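Local structure of GTP-sensing transcriptional pleiotropic repressor CodY (Clostridioides difficile, 5N0L) at residues Asn43-Gly55 with Gln74-Leu86. The protein represses transcription in response to nutrients, probably sensing GTP, and binds isoleucine in its GAF domain. Sequence-based numbering, arbitrary orientation.
With ILE (isoleucine), chain G.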
loop_
_atom_site.group_PDB
_atom_site.type_symbol
_atom_site.label_atom_id
_atom_site.label_comp_id
_atom_site.label_asym_id
_atom_site.label_seq_id
_atom_site.Cartn_x
_atom_site.Cartn_y
_atom_site.Cartn_z
ATOM N N ASN A 43 -21.906 -19.523 16.185
ATOM C CA ASN A 43 -21.808 -17.981 16.078
ATOM C C ASN A 43 -20.361 -17.630 16.120
ATOM O O ASN A 43 -19.666 -18.099 16.996
ATOM C CB ASN A 43 -22.536 -17.378 17.285
ATOM C CG ASN A 43 -24.062 -17.417 17.163
ATOM O OD1 ASN A 43 -24.624 -17.883 16.142
ATOM N ND2 ASN A 43 -24.770 -16.850 18.210
ATOM N N VAL A 44 -19.906 -16.770 15.217
ATOM C CA VAL A 44 -18.557 -16.319 15.111
ATOM C C VAL A 44 -18.556 -14.744 15.117
ATOM O O VAL A 44 -19.236 -14.148 14.261
ATOM C CB VAL A 44 -18.003 -16.745 13.779
ATOM C CG1 VAL A 44 -16.590 -16.392 13.557
ATOM C CG2 VAL A 44 -18.180 -18.330 13.664
ATOM N N TYR A 45 -17.761 -14.242 15.988
ATOM C CA TYR A 45 -17.482 -12.776 16.041
ATOM C C TYR A 45 -16.030 -12.473 15.896
ATOM O O TYR A 45 -15.183 -13.037 16.647
ATOM C CB TYR A 45 -17.976 -12.286 17.347
ATOM C CG TYR A 45 -19.332 -12.631 17.795
ATOM C CD1 TYR A 45 -19.617 -13.859 18.502
ATOM C CD2 TYR A 45 -20.424 -11.790 17.639
ATOM C CE1 TYR A 45 -20.801 -14.186 18.964
ATOM C CE2 TYR A 45 -21.665 -12.103 18.114
ATOM C CZ TYR A 45 -21.909 -13.265 18.803
ATOM O OH TYR A 45 -23.142 -13.609 19.304
ATOM N N VAL A 46 -15.680 -11.626 14.902
ATOM C CA VAL A 46 -14.338 -11.129 14.768
ATOM C C VAL A 46 -14.410 -9.700 15.320
ATOM O O VAL A 46 -15.088 -8.913 14.683
ATOM C CB VAL A 46 -13.943 -11.124 13.337
ATOM C CG1 VAL A 46 -12.600 -10.555 13.137
ATOM C CG2 VAL A 46 -13.928 -12.587 12.765
ATOM N N VAL A 47 -13.702 -9.438 16.397
ATOM C CA VAL A 47 -13.905 -8.225 17.162
ATOM C C VAL A 47 -12.573 -7.502 17.302
ATOM O O VAL A 47 -11.569 -8.053 17.801
ATOM C CB VAL A 47 -14.431 -8.571 18.589
ATOM C CG1 VAL A 47 -14.767 -7.226 19.300
ATOM C CG2 VAL A 47 -15.701 -9.384 18.556
ATOM N N SER A 48 -12.483 -6.192 16.911
ATOM C CA SER A 48 -11.257 -5.474 17.071
ATOM C C SER A 48 -10.961 -5.263 18.586
ATOM O O SER A 48 -11.848 -5.449 19.448
ATOM C CB SER A 48 -11.366 -4.064 16.357
ATOM O OG SER A 48 -12.219 -3.287 17.175
ATOM N N ALA A 49 -9.719 -4.857 18.902
ATOM C CA ALA A 49 -9.309 -4.646 20.308
ATOM C C ALA A 49 -10.235 -3.607 20.968
ATOM O O ALA A 49 -10.589 -3.686 22.141
ATOM C CB ALA A 49 -7.838 -4.325 20.441
ATOM N N LYS A 50 -10.632 -2.605 20.148
ATOM C CA LYS A 50 -11.630 -1.581 20.646
ATOM C C LYS A 50 -13.111 -1.930 20.621
ATOM O O LYS A 50 -14.014 -1.126 20.989
ATOM C CB LYS A 50 -11.316 -0.311 19.843
ATOM C CG LYS A 50 -9.982 0.251 20.216
ATOM C CD LYS A 50 -9.685 1.599 19.580
ATOM C CE LYS A 50 -9.037 1.375 18.257
ATOM N NZ LYS A 50 -7.582 1.077 18.450
ATOM N N GLY A 51 -13.417 -3.211 20.364
ATOM C CA GLY A 51 -14.728 -3.651 20.451
ATOM C C GLY A 51 -15.551 -3.688 19.205
ATOM O O GLY A 51 -16.758 -4.034 19.307
ATOM N N LYS A 52 -15.021 -3.302 18.051
ATOM C CA LYS A 52 -15.886 -3.206 16.868
ATOM C C LYS A 52 -16.037 -4.588 16.233
ATOM O O LYS A 52 -15.016 -5.273 16.034
ATOM C CB LYS A 52 -15.280 -2.182 15.891
ATOM C CG LYS A 52 -15.052 -0.770 16.568
ATOM C CD LYS A 52 -16.357 -0.024 16.811
ATOM C CE LYS A 52 -16.647 0.565 18.194
ATOM N NZ LYS A 52 -15.858 1.550 18.956
ATOM N N VAL A 53 -17.232 -4.953 15.837
ATOM C CA VAL A 53 -17.480 -6.207 15.116
ATOM C C VAL A 53 -17.113 -6.072 13.640
ATOM O O VAL A 53 -17.834 -5.334 12.877
ATOM C CB VAL A 53 -18.911 -6.663 15.265
ATOM C CG1 VAL A 53 -19.162 -7.971 14.467
ATOM C CG2 VAL A 53 -19.218 -6.848 16.731
ATOM N N LEU A 54 -15.983 -6.677 13.227
ATOM C CA LEU A 54 -15.469 -6.647 11.910
ATOM C C LEU A 54 -15.971 -7.768 11.033
ATOM O O LEU A 54 -15.901 -7.692 9.781
ATOM C CB LEU A 54 -13.951 -6.588 11.894
ATOM C CG LEU A 54 -13.205 -5.587 12.788
ATOM C CD1 LEU A 54 -11.726 -5.718 12.597
ATOM C CD2 LEU A 54 -13.662 -4.164 12.437
ATOM N N GLY A 55 -16.388 -8.870 11.697
ATOM C CA GLY A 55 -16.860 -10.041 10.949
ATOM C C GLY A 55 -17.862 -10.744 11.849
ATOM O O GLY A 55 -17.687 -10.832 13.073
ATOM N N GLN A 74 -22.959 1.670 14.447
ATOM C CA GLN A 74 -21.899 0.745 14.138
ATOM C C GLN A 74 -21.992 -0.506 15.064
ATOM O O GLN A 74 -22.347 -0.433 16.233
ATOM C CB GLN A 74 -20.508 1.339 14.263
ATOM C CG GLN A 74 -19.479 0.296 13.826
ATOM C CD GLN A 74 -18.034 0.730 13.744
ATOM O OE1 GLN A 74 -17.153 -0.015 13.225
ATOM N NE2 GLN A 74 -17.759 1.911 14.270
ATOM N N LYS A 75 -21.637 -1.641 14.498
ATOM C CA LYS A 75 -21.745 -2.876 15.240
ATOM C C LYS A 75 -20.539 -3.074 16.171
ATOM O O LYS A 75 -19.379 -2.934 15.787
ATOM C CB LYS A 75 -21.868 -4.010 14.285
ATOM C CG LYS A 75 -23.114 -3.996 13.433
ATOM C CD LYS A 75 -23.135 -5.266 12.542
ATOM C CE LYS A 75 -24.008 -5.140 11.313
ATOM N NZ LYS A 75 -25.223 -4.349 11.581
ATOM N N LYS A 76 -20.835 -3.357 17.417
ATOM C CA LYS A 76 -19.799 -3.483 18.450
ATOM C C LYS A 76 -20.242 -4.447 19.546
ATOM O O LYS A 76 -21.398 -4.853 19.647
ATOM C CB LYS A 76 -19.442 -2.151 19.125
ATOM C CG LYS A 76 -20.650 -1.474 19.739
ATOM C CD LYS A 76 -20.323 -0.032 20.124
ATOM C CE LYS A 76 -21.376 0.364 21.124
ATOM N NZ LYS A 76 -21.365 1.816 21.579
ATOM N N PHE A 77 -19.262 -4.817 20.368
ATOM C CA PHE A 77 -19.551 -5.366 21.715
ATOM C C PHE A 77 -19.707 -4.219 22.726
ATOM O O PHE A 77 -19.123 -3.113 22.567
ATOM C CB PHE A 77 -18.472 -6.339 22.241
ATOM C CG PHE A 77 -18.615 -7.778 21.732
ATOM C CD1 PHE A 77 -19.572 -8.217 20.850
ATOM C CD2 PHE A 77 -17.614 -8.626 22.157
ATOM C CE1 PHE A 77 -19.634 -9.598 20.418
ATOM C CE2 PHE A 77 -17.692 -9.977 21.737
ATOM C CZ PHE A 77 -18.640 -10.416 20.878
ATOM N N SER A 78 -20.410 -4.512 23.768
ATOM C CA SER A 78 -20.598 -3.575 24.905
ATOM C C SER A 78 -19.217 -3.305 25.470
ATOM O O SER A 78 -18.265 -4.023 25.195
ATOM C CB SER A 78 -21.457 -4.152 25.998
ATOM O OG SER A 78 -20.747 -5.276 26.673
ATOM N N ASP A 79 -19.042 -2.214 26.152
ATOM C CA ASP A 79 -17.795 -1.936 26.755
ATOM C C ASP A 79 -17.342 -3.058 27.726
ATOM O O ASP A 79 -16.171 -3.347 27.776
ATOM C CB ASP A 79 -17.829 -0.587 27.510
ATOM C CG ASP A 79 -16.407 -0.184 27.995
ATOM O OD1 ASP A 79 -15.406 0.030 27.159
ATOM O OD2 ASP A 79 -16.281 -0.078 29.206
ATOM N N GLU A 80 -18.253 -3.609 28.515
ATOM C CA GLU A 80 -17.908 -4.682 29.473
ATOM C C GLU A 80 -17.366 -5.901 28.709
ATOM O O GLU A 80 -16.330 -6.471 29.138
ATOM C CB GLU A 80 -19.114 -5.046 30.288
ATOM C CG GLU A 80 -18.964 -6.237 31.222
ATOM C CD GLU A 80 -19.682 -6.108 32.533
ATOM O OE1 GLU A 80 -20.881 -5.849 32.467
ATOM O OE2 GLU A 80 -19.074 -6.359 33.626
ATOM N N TYR A 81 -18.027 -6.279 27.631
ATOM C CA TYR A 81 -17.539 -7.449 26.824
ATOM C C TYR A 81 -16.219 -7.131 26.166
ATOM O O TYR A 81 -15.314 -7.973 26.126
ATOM C CB TYR A 81 -18.561 -7.887 25.794
ATOM C CG TYR A 81 -19.763 -8.694 26.304
ATOM C CD1 TYR A 81 -20.213 -8.637 27.629
ATOM C CD2 TYR A 81 -20.440 -9.584 25.459
ATOM C CE1 TYR A 81 -21.291 -9.405 28.060
ATOM C CE2 TYR A 81 -21.524 -10.398 25.920
ATOM C CZ TYR A 81 -21.934 -10.292 27.205
ATOM O OH TYR A 81 -22.949 -11.079 27.706
ATOM N N THR A 82 -16.063 -5.904 25.637
ATOM C CA THR A 82 -14.872 -5.478 25.046
ATOM C C THR A 82 -13.681 -5.560 25.957
ATOM O O THR A 82 -12.639 -6.057 25.488
ATOM C CB THR A 82 -15.084 -4.012 24.512
ATOM O OG1 THR A 82 -16.161 -4.053 23.552
ATOM C CG2 THR A 82 -13.803 -3.490 23.889
ATOM N N GLN A 83 -13.820 -5.034 27.204
ATOM C CA GLN A 83 -12.810 -5.043 28.294
ATOM C C GLN A 83 -12.479 -6.484 28.720
ATOM O O GLN A 83 -11.195 -6.794 28.916
ATOM C CB GLN A 83 -12.937 -4.060 29.369
ATOM C CG GLN A 83 -13.046 -2.628 28.733
ATOM C CD GLN A 83 -11.976 -2.165 27.767
ATOM O OE1 GLN A 83 -10.728 -2.313 27.998
ATOM N NE2 GLN A 83 -12.423 -1.449 26.698
ATOM N N ASN A 84 -13.527 -7.235 28.834
ATOM C CA ASN A 84 -13.340 -8.581 29.395
ATOM C C ASN A 84 -12.617 -9.503 28.448
ATOM O O ASN A 84 -11.773 -10.277 28.948
ATOM C CB ASN A 84 -14.630 -9.170 29.856
ATOM C CG ASN A 84 -15.192 -8.505 31.119
ATOM O OD1 ASN A 84 -16.371 -8.793 31.477
ATOM N ND2 ASN A 84 -14.397 -7.663 31.811
ATOM N N VAL A 85 -12.853 -9.441 27.142
ATOM C CA VAL A 85 -12.101 -10.340 26.236
ATOM C C VAL A 85 -10.591 -10.065 26.220
ATOM O O VAL A 85 -9.759 -10.955 25.908
ATOM C CB VAL A 85 -12.725 -10.502 24.849
ATOM C CG1 VAL A 85 -14.128 -11.094 24.920
ATOM C CG2 VAL A 85 -12.675 -9.172 24.038
ATOM N N LEU A 86 -10.162 -8.804 26.524
ATOM C CA LEU A 86 -8.805 -8.470 26.491
ATOM C C LEU A 86 -8.044 -8.977 27.754
ATOM O O LEU A 86 -6.817 -8.923 27.805
ATOM C CB LEU A 86 -8.648 -6.950 26.349
ATOM C CG LEU A 86 -9.236 -6.425 25.033
ATOM C CD1 LEU A 86 -9.221 -4.857 25.105
ATOM C CD2 LEU A 86 -8.442 -6.839 23.810
HETATM N N ILE G . -24.069 -14.104 23.193
HETATM C CA ILE G . -22.950 -14.741 22.435
HETATM C C ILE G . -23.474 -15.915 21.648
HETATM O O ILE G . -24.148 -16.762 22.230
HETATM C CB ILE G . -21.843 -15.150 23.384
HETATM C CG1 ILE G . -21.226 -13.887 24.003
HETATM C CG2 ILE G . -20.739 -15.825 22.643
HETATM C CD1 ILE G . -20.281 -13.116 23.101
HETATM O OXT ILE G . -23.282 -15.916 20.450
HETATM O O HOH W 1 -11.893 -6.159 22.870
#
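Phe77 turns the edge of its ring onto a face of Tyr45, centroids 5.3 Å apart and planes at 64°. Val47 comes over a face of Phe77: its CG2, placed beside the backbone N with CG1 anti to that N (chi1 -174°), sits 4.0 Å from the ring centroid in a CH-pi contact. The same two rings line the isoleucine pocket of this GAF domain, on one side of its antiparallel sheet. Phe77 CZ reaches the ligand's CD1 at 3.9 Å, while Tyr45 OH donates to its carboxylate OXT over 2.6 Å and Asn43 ND2 to the same oxygen, almost straight at 176°; Lys113 and Glu107 also bind the ligand. The turn Ser48-Gly51 packs on helix 79-85, where Thr82 OG1 lies 3.4 Å from Gly51 CA and a water joins Ala49 O to Thr82 O. A single Lys52-Lys76 bridge ties the backbones, Phe77 N donating to Gly51 O at 2.8 Å and Val53 N to Lys75 O at 2.9 Å. At the polar edge the Lys52 side chain crosses that of Gln74 at about a right angle, its CD 3.5 Å from Gln74 NE2, and Lys76 runs alongside Lys52 toward its salt-bridge partners Asp69 and Glu70.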